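Local coordinates for fibronectin type-III domain-containing protein (Caldanaerobacter subterraneus subsp. tengcongensis, PDB 7JGU) that is of unknown function but contributes a fibronectin type III-like domain of extreme thermal stability, one module of a much longer bacterial protein, at residues Gly31-Tyr45 with Thr68-Phe82. Sequence-based numbering, arbitrary orientation.
Sequences GAKYYEIYLVSDSTY and TFALIAVNELGPSNF. Unlike the reference sequence in segment 68-82: Ile72 (reference Arg).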
ATOM      1  N   GLY A  31      10.066 -12.896   6.275  1.00 14.20           N
ATOM      2  CA  GLY A  31      11.240 -12.500   5.540  1.00 15.05           C
ATOM      3  C   GLY A  31      11.322 -11.028   5.211  1.00 15.56           C
ATOM      4  O   GLY A  31      12.356 -10.577   4.711  1.00 18.57           O
ATOM      5  N   ALA A  32      10.270 -10.253   5.450  1.00 15.34           N
ATOM      6  CA  ALA A  32      10.273  -8.861   5.038  1.00 15.13           C
ATOM      7  C   ALA A  32      11.144  -8.029   5.954  1.00 15.89           C
ATOM      8  O   ALA A  32      11.009  -8.091   7.182  1.00 19.53           O
ATOM      9  CB  ALA A  32       8.852  -8.295   5.056  1.00 15.13           C
ATOM     10  N   LYS A  33      12.037  -7.245   5.355  1.00 16.55           N
ATOM     11  CA  LYS A  33      12.758  -6.200   6.060  1.00 16.08           C
ATOM     12  C   LYS A  33      12.094  -4.839   5.894  1.00 15.75           C
ATOM     13  O   LYS A  33      12.222  -3.984   6.767  1.00 18.83           O
ATOM     14  CB  LYS A  33      14.203  -6.113   5.557  1.00 20.62           C
ATOM     15  CG  LYS A  33      15.017  -7.353   5.835  1.00 27.18           C
ATOM     16  CD  LYS A  33      15.221  -7.551   7.322  1.00 35.27           C
ATOM     17  CE  LYS A  33      16.068  -8.777   7.607  1.00 42.39           C
ATOM     18  NZ  LYS A  33      17.505  -8.462   7.484  1.00 47.04           N
ATOM     19  N   TYR A  34      11.397  -4.624   4.785  1.00 14.34           N
ATOM     20  CA  TYR A  34      10.588  -3.424   4.614  1.00 13.65           C
ATOM     21  C   TYR A  34       9.563  -3.710   3.537  1.00 12.18           C
ATOM     22  O   TYR A  34       9.557  -4.775   2.921  1.00 13.21           O
ATOM     23  CB  TYR A  34      11.433  -2.187   4.320  1.00 14.95           C
ATOM     24  CG  TYR A  34      12.131  -2.129   2.994  1.00 16.01           C
ATOM     25  CD1 TYR A  34      13.400  -2.660   2.831  1.00 17.81           C
ATOM     26  CD2 TYR A  34      11.563  -1.475   1.920  1.00 16.90           C
ATOM     27  CE1 TYR A  34      14.062  -2.558   1.628  1.00 19.96           C
ATOM     28  CE2 TYR A  34      12.220  -1.370   0.717  1.00 19.48           C
ATOM     29  CZ  TYR A  34      13.461  -1.913   0.575  1.00 21.02           C
ATOM     30  OH  TYR A  34      14.107  -1.783  -0.640  1.00 27.34           O
ATOM     31  N   TYR A  35       8.685  -2.731   3.331  1.00 11.19           N
ATOM     32  CA  TYR A  35       7.609  -2.788   2.365  1.00 11.35           C
ATOM     33  C   TYR A  35       7.661  -1.526   1.521  1.00 11.57           C
ATOM     34  O   TYR A  35       8.062  -0.467   2.008  1.00 12.74           O
ATOM     35  CB  TYR A  35       6.253  -2.870   3.072  1.00 11.74           C
ATOM     36  CG  TYR A  35       6.149  -4.003   4.048  1.00 11.59           C
ATOM     37  CD1 TYR A  35       6.552  -3.847   5.365  1.00 11.98           C
ATOM     38  CD2 TYR A  35       5.687  -5.239   3.655  1.00 11.56           C
ATOM     39  CE1 TYR A  35       6.478  -4.905   6.276  1.00 12.21           C
ATOM     40  CE2 TYR A  35       5.605  -6.295   4.556  1.00 11.84           C
ATOM     41  CZ  TYR A  35       6.005  -6.124   5.858  1.00 12.09           C
ATOM     42  OH  TYR A  35       5.929  -7.175   6.757  1.00 14.24           O
ATOM     43  N   GLU A  36       7.248  -1.654   0.267  0.55 10.68           N
ATOM     44  CA  GLU A  36       7.210  -0.521  -0.643  0.55  9.65           C
ATOM     45  C   GLU A  36       5.832  -0.430  -1.270  0.55  9.91           C
ATOM     46  O   GLU A  36       5.267  -1.440  -1.688  0.55 10.13           O
ATOM     47  CB  GLU A  36       8.280  -0.640  -1.729  0.55 13.27           C
ATOM     48  CG  GLU A  36       8.596   0.659  -2.440  0.55 13.67           C
ATOM     49  CD  GLU A  36       9.932   0.658  -3.147  0.55 16.45           C
ATOM     50  OE1 GLU A  36      10.726  -0.294  -2.974  0.55 17.22           O
ATOM     51  OE2 GLU A  36      10.190   1.624  -3.888  0.55 19.25           O
ATOM     52  N   ILE A  37       5.295   0.778  -1.302  1.00 11.01           N
ATOM     53  CA  ILE A  37       3.957   1.058  -1.779  1.00 11.10           C
ATOM     54  C   ILE A  37       4.033   1.908  -3.026  1.00 10.43           C
ATOM     55  O   ILE A  37       4.773   2.893  -3.077  1.00 11.15           O
ATOM     56  CB  ILE A  37       3.190   1.841  -0.694  1.00 13.65           C
ATOM     57  CG1 ILE A  37       3.208   1.096   0.636  1.00 17.95           C
ATOM     58  CG2 ILE A  37       1.794   2.188  -1.180  1.00 16.04           C
ATOM     59  CD1 ILE A  37       2.864   2.007   1.806  1.00 19.69           C
ATOM     60  N   TYR A  38       3.180   1.572  -3.983  1.00 10.73           N
ATOM     61  CA  TYR A  38       3.039   2.283  -5.243  1.00 10.67           C
ATOM     62  C   TYR A  38       1.580   2.647  -5.460  1.00 11.97           C
ATOM     63  O   TYR A  38       0.677   1.919  -5.057  1.00 12.38           O
ATOM     64  CB  TYR A  38       3.487   1.406  -6.411  1.00 12.48           C
ATOM     65  CG  TYR A  38       4.927   0.969  -6.300  1.00 13.38           C
ATOM     66  CD1 TYR A  38       5.273  -0.113  -5.511  1.00 14.73           C
ATOM     67  CD2 TYR A  38       5.928   1.642  -6.977  1.00 14.42           C
ATOM     68  CE1 TYR A  38       6.586  -0.510  -5.396  1.00 18.65           C
ATOM     69  CE2 TYR A  38       7.257   1.244  -6.877  1.00 16.65           C
ATOM     70  CZ  TYR A  38       7.573   0.166  -6.082  1.00 19.12           C
ATOM     71  OH  TYR A  38       8.871  -0.261  -5.974  1.00 24.14           O
ATOM     72  N   LEU A  39       1.367   3.766  -6.135  1.00 11.67           N
ATOM     73  CA  LEU A  39       0.068   4.145  -6.653  1.00 12.64           C
ATOM     74  C   LEU A  39      -0.087   3.569  -8.051  1.00 12.07           C
ATOM     75  O   LEU A  39       0.802   3.705  -8.891  1.00 14.16           O
ATOM     76  CB  LEU A  39      -0.007   5.668  -6.725  1.00 14.66           C
ATOM     77  CG  LEU A  39      -1.288   6.212  -7.333  1.00 17.54           C
ATOM     78  CD1 LEU A  39      -2.447   5.927  -6.415  1.00 19.27           C
ATOM     79  CD2 LEU A  39      -1.170   7.701  -7.594  1.00 21.84           C
ATOM     80  N   VAL A  40      -1.215   2.936  -8.306  1.00 12.21           N
ATOM     81  CA  VAL A  40      -1.542   2.446  -9.637  1.00 14.46           C
ATOM     82  C   VAL A  40      -2.242   3.600 -10.350  1.00 17.62           C
ATOM     83  O   VAL A  40      -3.362   3.969  -9.998  1.00 22.15           O
ATOM     84  CB  VAL A  40      -2.415   1.190  -9.564  1.00 16.59           C
ATOM     85  CG1 VAL A  40      -2.640   0.626 -10.941  1.00 20.29           C
ATOM     86  CG2 VAL A  40      -1.767   0.156  -8.658  1.00 17.85           C
ATOM     87  N   SER A  41      -1.549   4.209 -11.303  1.00 19.69           N
ATOM     88  CA  SER A  41      -2.008   5.425 -11.962  1.00 23.30           C
ATOM     89  C   SER A  41      -1.729   5.267 -13.445  1.00 24.01           C
ATOM     90  O   SER A  41      -0.600   4.972 -13.834  1.00 23.92           O
ATOM     91  CB  SER A  41      -1.240   6.619 -11.397  1.00 28.61           C
ATOM     92  OG  SER A  41      -1.323   7.747 -12.232  1.00 33.37           O
ATOM     93  N   ASP A  42      -2.755   5.471 -14.273  1.00 27.97           N
ATOM     94  CA  ASP A  42      -2.609   5.297 -15.715  1.00 30.79           C
ATOM     95  C   ASP A  42      -1.990   3.937 -16.034  1.00 29.74           C
ATOM     96  O   ASP A  42      -1.154   3.803 -16.925  1.00 29.70           O
ATOM     97  CB  ASP A  42      -1.794   6.443 -16.313  1.00 30.69           C
ATOM     98  N   SER A  43      -2.401   2.923 -15.270  1.00 31.01           N
ATOM     99  CA  SER A  43      -1.967   1.535 -15.458  1.00 29.18           C
ATOM    100  C   SER A  43      -0.445   1.370 -15.383  1.00 22.94           C
ATOM    101  O   SER A  43       0.130   0.458 -15.998  1.00 21.32           O
ATOM    102  CB  SER A  43      -2.541   0.925 -16.740  1.00 35.94           C
ATOM    103  OG  SER A  43      -3.921   0.602 -16.571  1.00 44.30           O
ATOM    104  N   THR A  44       0.200   2.257 -14.633  1.00 20.61           N
ATOM    105  CA  THR A  44       1.596   2.150 -14.255  1.00 20.37           C
ATOM    106  C   THR A  44       1.667   2.231 -12.739  1.00 16.45           C
ATOM    107  O   THR A  44       0.691   2.573 -12.074  1.00 17.35           O
ATOM    108  CB  THR A  44       2.440   3.267 -14.876  1.00 27.19           C
ATOM    109  OG1 THR A  44       2.217   4.483 -14.156  1.00 33.40           O
ATOM    110  CG2 THR A  44       2.076   3.480 -16.334  1.00 28.36           C
ATOM    111  N   TYR A  45       2.818   1.865 -12.188  1.00 15.45           N
ATOM    112  CA  TYR A  45       3.067   1.966 -10.759  1.00 13.98           C
ATOM    113  C   TYR A  45       3.958   3.171 -10.504  1.00 16.10           C
ATOM    114  O   TYR A  45       5.018   3.301 -11.127  1.00 19.65           O
ATOM    115  CB  TYR A  45       3.796   0.720 -10.266  1.00 15.49           C
ATOM    116  CG  TYR A  45       2.979  -0.558 -10.192  1.00 14.87           C
ATOM    117  CD1 TYR A  45       1.639  -0.615 -10.560  1.00 15.96           C
ATOM    118  CD2 TYR A  45       3.570  -1.715  -9.727  1.00 18.14           C
ATOM    119  CE1 TYR A  45       0.910  -1.805 -10.453  1.00 16.11           C
ATOM    120  CE2 TYR A  45       2.859  -2.894  -9.634  1.00 18.91           C
ATOM    121  CZ  TYR A  45       1.538  -2.932  -9.984  1.00 16.50           C
ATOM    122  OH  TYR A  45       0.847  -4.120  -9.864  1.00 19.92           O
ATOM    123  N   THR A  68      -6.087   2.864  -6.206  1.00 13.22           N
ATOM    124  CA  THR A  68      -5.563   1.512  -6.159  1.00 12.61           C
ATOM    125  C   THR A  68      -4.083   1.598  -5.865  1.00 11.63           C
ATOM    126  O   THR A  68      -3.370   2.408  -6.473  1.00 12.78           O
ATOM    127  CB  THR A  68      -5.820   0.775  -7.470  1.00 14.87           C
ATOM    128  OG1 THR A  68      -7.232   0.743  -7.729  1.00 17.87           O
ATOM    129  CG2 THR A  68      -5.299  -0.647  -7.397  1.00 16.25           C
ATOM    130  N   PHE A  69      -3.627   0.738  -4.960  1.00 11.23           N
ATOM    131  CA  PHE A  69      -2.238   0.697  -4.537  1.00 11.10           C
ATOM    132  C   PHE A  69      -1.668  -0.691  -4.742  1.00 11.17           C
ATOM    133  O   PHE A  69      -2.385  -1.675  -4.689  1.00 12.17           O
ATOM    134  CB  PHE A  69      -2.100   1.091  -3.066  1.00 11.34           C
ATOM    135  CG  PHE A  69      -2.610   2.469  -2.766  1.00 12.84           C
ATOM    136  CD1 PHE A  69      -1.793   3.565  -2.948  1.00 14.44           C
ATOM    137  CD2 PHE A  69      -3.920   2.678  -2.359  1.00 14.36           C
ATOM    138  CE1 PHE A  69      -2.263   4.845  -2.704  1.00 17.47           C
ATOM    139  CE2 PHE A  69      -4.387   3.957  -2.116  1.00 15.46           C
ATOM    140  CZ  PHE A  69      -3.557   5.028  -2.278  1.00 17.68           C
ATOM    141  N   ALA A  70      -0.363  -0.743  -4.949  1.00 10.70           N
ATOM    142  CA  ALA A  70       0.395  -1.982  -5.061  1.00 10.94           C
ATOM    143  C   ALA A  70       1.429  -2.016  -3.949  1.00 10.88           C
ATOM    144  O   ALA A  70       2.014  -0.996  -3.601  1.00 12.98           O
ATOM    145  CB  ALA A  70       1.066  -2.118  -6.416  1.00 12.21           C
ATOM    146  N   LEU A  71       1.637  -3.192  -3.386  1.00 10.42           N
ATOM    147  CA  LEU A  71       2.503  -3.398  -2.237  1.00  9.91           C
ATOM    148  C   LEU A  71       3.424  -4.566  -2.516  1.00 10.42           C
ATOM    149  O   LEU A  71       2.999  -5.570  -3.084  1.00 10.86           O
ATOM    150  CB  LEU A  71       1.633  -3.740  -1.038  1.00 11.17           C
ATOM    151  CG  LEU A  71       2.309  -4.085   0.269  1.00 11.72           C
ATOM    152  CD1 LEU A  71       2.932  -2.870   0.925  1.00 14.31           C
ATOM    153  CD2 LEU A  71       1.281  -4.714   1.208  1.00 13.25           C
ATOM    154  N   ILE A  72       4.689  -4.405  -2.130  0.58  9.17           N
ATOM    155  CA  ILE A  72       5.657  -5.496  -2.108  0.58  9.07           C
ATOM    156  C   ILE A  72       6.338  -5.538  -0.751  0.58 10.63           C
ATOM    157  O   ILE A  72       6.450  -4.525  -0.051  0.58 10.37           O
ATOM    158  CB  ILE A  72       6.731  -5.394  -3.199  0.58 11.08           C
ATOM    159  CG1 ILE A  72       7.228  -3.953  -3.358  0.58 11.64           C
ATOM    160  CG2 ILE A  72       6.176  -5.889  -4.488  0.58 12.61           C
ATOM    161  CD1 ILE A  72       8.575  -3.836  -4.073  0.58 13.80           C
ATOM    162  N   ALA A  73       6.842  -6.723  -0.409  1.00 12.66           N
ATOM    163  CA  ALA A  73       7.751  -6.895   0.713  1.00 12.45           C
ATOM    164  C   ALA A  73       9.144  -7.103   0.132  1.00 13.35           C
ATOM    165  O   ALA A  73       9.295  -7.716  -0.921  1.00 15.51           O
ATOM    166  CB  ALA A  73       7.362  -8.114   1.531  1.00 13.62           C
ATOM    167  N   VAL A  74      10.162  -6.625   0.844  1.00 13.04           N
ATOM    168  CA  VAL A  74      11.525  -6.612   0.319  1.00 14.46           C
ATOM    169  C   VAL A  74      12.498  -7.064   1.397  1.00 15.04           C
ATOM    170  O   VAL A  74      12.346  -6.733   2.578  1.00 16.31           O
ATOM    171  CB  VAL A  74      11.895  -5.194  -0.150  1.00 15.88           C
ATOM    172  CG1 VAL A  74      13.224  -5.208  -0.873  1.00 18.92           C
ATOM    173  CG2 VAL A  74      10.812  -4.606  -1.040  1.00 18.34           C
ATOM    174  N   ASN A  75      13.500  -7.839   0.994  1.00 17.34           N
ATOM    175  CA  ASN A  75      14.659  -8.100   1.840  1.00 19.00           C
ATOM    176  C   ASN A  75      15.897  -8.051   0.957  1.00 24.06           C
ATOM    177  O   ASN A  75      15.823  -7.696  -0.227  1.00 23.19           O
ATOM    178  CB  ASN A  75      14.500  -9.382   2.668  1.00 19.86           C
ATOM    179  CG  ASN A  75      14.532 -10.636   1.841  1.00 19.18           C
ATOM    180  OD1 ASN A  75      15.023 -10.659   0.722  1.00 21.86           O
ATOM    181  ND2 ASN A  75      14.005 -11.709   2.402  1.00 19.43           N
ATOM    182  N   GLU A  76      17.039  -8.427   1.547  1.00 28.08           N
ATOM    183  CA  GLU A  76      18.316  -8.303   0.851  1.00 32.02           C
ATOM    184  C   GLU A  76      18.363  -9.160  -0.405  1.00 32.39           C
ATOM    185  O   GLU A  76      19.143  -8.873  -1.324  1.00 34.77           O
ATOM    186  CB  GLU A  76      19.468  -8.709   1.779  1.00 37.52           C
ATOM    187  CG  GLU A  76      19.555  -7.886   3.045  1.00 43.76           C
ATOM    188  CD  GLU A  76      18.841  -8.535   4.215  1.00 51.89           C
ATOM    189  OE1 GLU A  76      17.888  -9.324   3.981  1.00 51.09           O
ATOM    190  OE2 GLU A  76      19.238  -8.260   5.370  1.00 56.34           O
ATOM    191  N   LEU A  77      17.572 -10.225  -0.455  1.00 33.09           N
ATOM    192  CA  LEU A  77      17.589 -11.128  -1.595  1.00 34.57           C
ATOM    193  C   LEU A  77      16.697 -10.645  -2.724  1.00 35.03           C
ATOM    194  O   LEU A  77      16.872 -11.075  -3.869  1.00 36.72           O
ATOM    195  CB  LEU A  77      17.150 -12.528  -1.156  1.00 38.84           C
ATOM    196  CG  LEU A  77      18.102 -13.321  -0.256  1.00 44.64           C
ATOM    197  CD1 LEU A  77      19.396 -13.615  -0.997  1.00 45.20           C
ATOM    198  CD2 LEU A  77      18.388 -12.612   1.069  1.00 49.10           C
ATOM    199  N   GLY A  78      15.755  -9.757  -2.435  1.00 31.52           N
ATOM    200  CA  GLY A  78      14.881  -9.233  -3.451  1.00 28.68           C
ATOM    201  C   GLY A  78      13.476  -9.019  -2.936  1.00 24.48           C
ATOM    202  O   GLY A  78      13.202  -9.114  -1.738  1.00 21.70           O
ATOM    203  N   PRO A  79      12.566  -8.716  -3.849  1.00 23.49           N
ATOM    204  CA  PRO A  79      11.179  -8.436  -3.466  1.00 22.16           C
ATOM    205  C   PRO A  79      10.280  -9.645  -3.617  1.00 19.56           C
ATOM    206  O   PRO A  79      10.581 -10.574  -4.367  1.00 21.35           O
ATOM    207  CB  PRO A  79      10.786  -7.360  -4.482  1.00 24.24           C
ATOM    208  CG  PRO A  79      11.541  -7.769  -5.729  1.00 27.36           C
ATOM    209  CD  PRO A  79      12.822  -8.406  -5.265  1.00 27.47           C
ATOM    210  N   SER A  80       9.156  -9.625  -2.910  1.00 16.55           N
ATOM    211  CA  SER A  80       8.059 -10.537  -3.173  1.00 16.00           C
ATOM    212  C   SER A  80       7.343 -10.127  -4.458  1.00 15.96           C
ATOM    213  O   SER A  80       7.677  -9.132  -5.089  1.00 18.02           O
ATOM    214  CB  SER A  80       7.052 -10.440  -2.027  1.00 14.88           C
ATOM    215  OG  SER A  80       6.379  -9.175  -2.041  1.00 13.33           O
ATOM    216  N   ASN A  81       6.325 -10.899  -4.845  0.70 15.26           N
ATOM    217  CA  ASN A  81       5.405 -10.421  -5.870  0.70 15.15           C
ATOM    218  C   ASN A  81       4.551  -9.262  -5.339  0.70 13.00           C
ATOM    219  O   ASN A  81       4.445  -9.036  -4.129  0.70 12.81           O
ATOM    220  CB  ASN A  81       4.484 -11.549  -6.344  0.70 22.25           C
ATOM    221  CG  ASN A  81       5.174 -12.503  -7.305  0.70 27.79           C
ATOM    222  OD1 ASN A  81       6.369 -12.372  -7.587  0.70 27.46           O
ATOM    223  ND2 ASN A  81       4.423 -13.474  -7.809  0.70 31.23           N
ATOM    224  N   PHE A  82       3.936  -8.528  -6.262  1.00 13.70           N
ATOM    225  CA  PHE A  82       3.060  -7.421  -5.925  1.00 13.25           C
ATOM    226  C   PHE A  82       1.656  -7.895  -5.567  1.00 14.12           C
ATOM    227  O   PHE A  82       1.127  -8.836  -6.168  1.00 16.71           O
ATOM    228  CB  PHE A  82       2.894  -6.506  -7.139  1.00 14.45           C
ATOM    229  CG  PHE A  82       4.077  -5.648  -7.438  1.00 14.67           C
ATOM    230  CD1 PHE A  82       4.263  -4.449  -6.781  1.00 16.32           C
ATOM    231  CD2 PHE A  82       4.988  -6.024  -8.402  1.00 16.59           C
ATOM    232  CE1 PHE A  82       5.363  -3.650  -7.064  1.00 18.47           C
ATOM    233  CE2 PHE A  82       6.067  -5.230  -8.692  1.00 20.20           C
ATOM    234  CZ  PHE A  82       6.249  -4.035  -8.026  1.00 20.71           C
TER
HETATM  235  O   HOH W   1      -5.253   4.675  -8.284  1.00 21.45           O
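Tyr45 CE2 stands over the centre of one face of the Phe82 ring, 3.5 Å from Phe82 CD1, in an edge-to-face pair with planes at 67°. In one of its two conformers, Ile72 packs CG2 on the opposite face of Phe82 and CG1 at the edge of Tyr38. The edge of Phe82 in turn points to the face of Tyr38, offset, with planes at 71°. Ala70 CB sits over one face of the Tyr45 ring, 3.7 Å from Tyr45 CZ. Ala70 O lies at the edge of Tyr38. The Tyr34 ring covers Val74, whose CB is 3.8 Å from the ring centroid. A chi1 of 69° puts this ring between its own backbone N and carbonyl carbon, over the neighbouring strand.

Strands 34-41 and 68-75 are the antiparallel central pair of the four-stranded sheet in this fibronectin type III β-sandwich. Tyr35, Ile37, Phe69 and Leu71 face the other sheet, where Ile37 and Phe69 touch Leu24. Pairing ends in a classic bulge: Val74 O accepts from Lys33 N (2.8 Å) and Tyr34 N (3.2 Å). Asn75 ND2 donates to Gly31 O at 3.1 Å. Beyond it, Lys33 NZ meets the syn side of Glu76 OE2 at 2.7 Å, an exposed salt bridge.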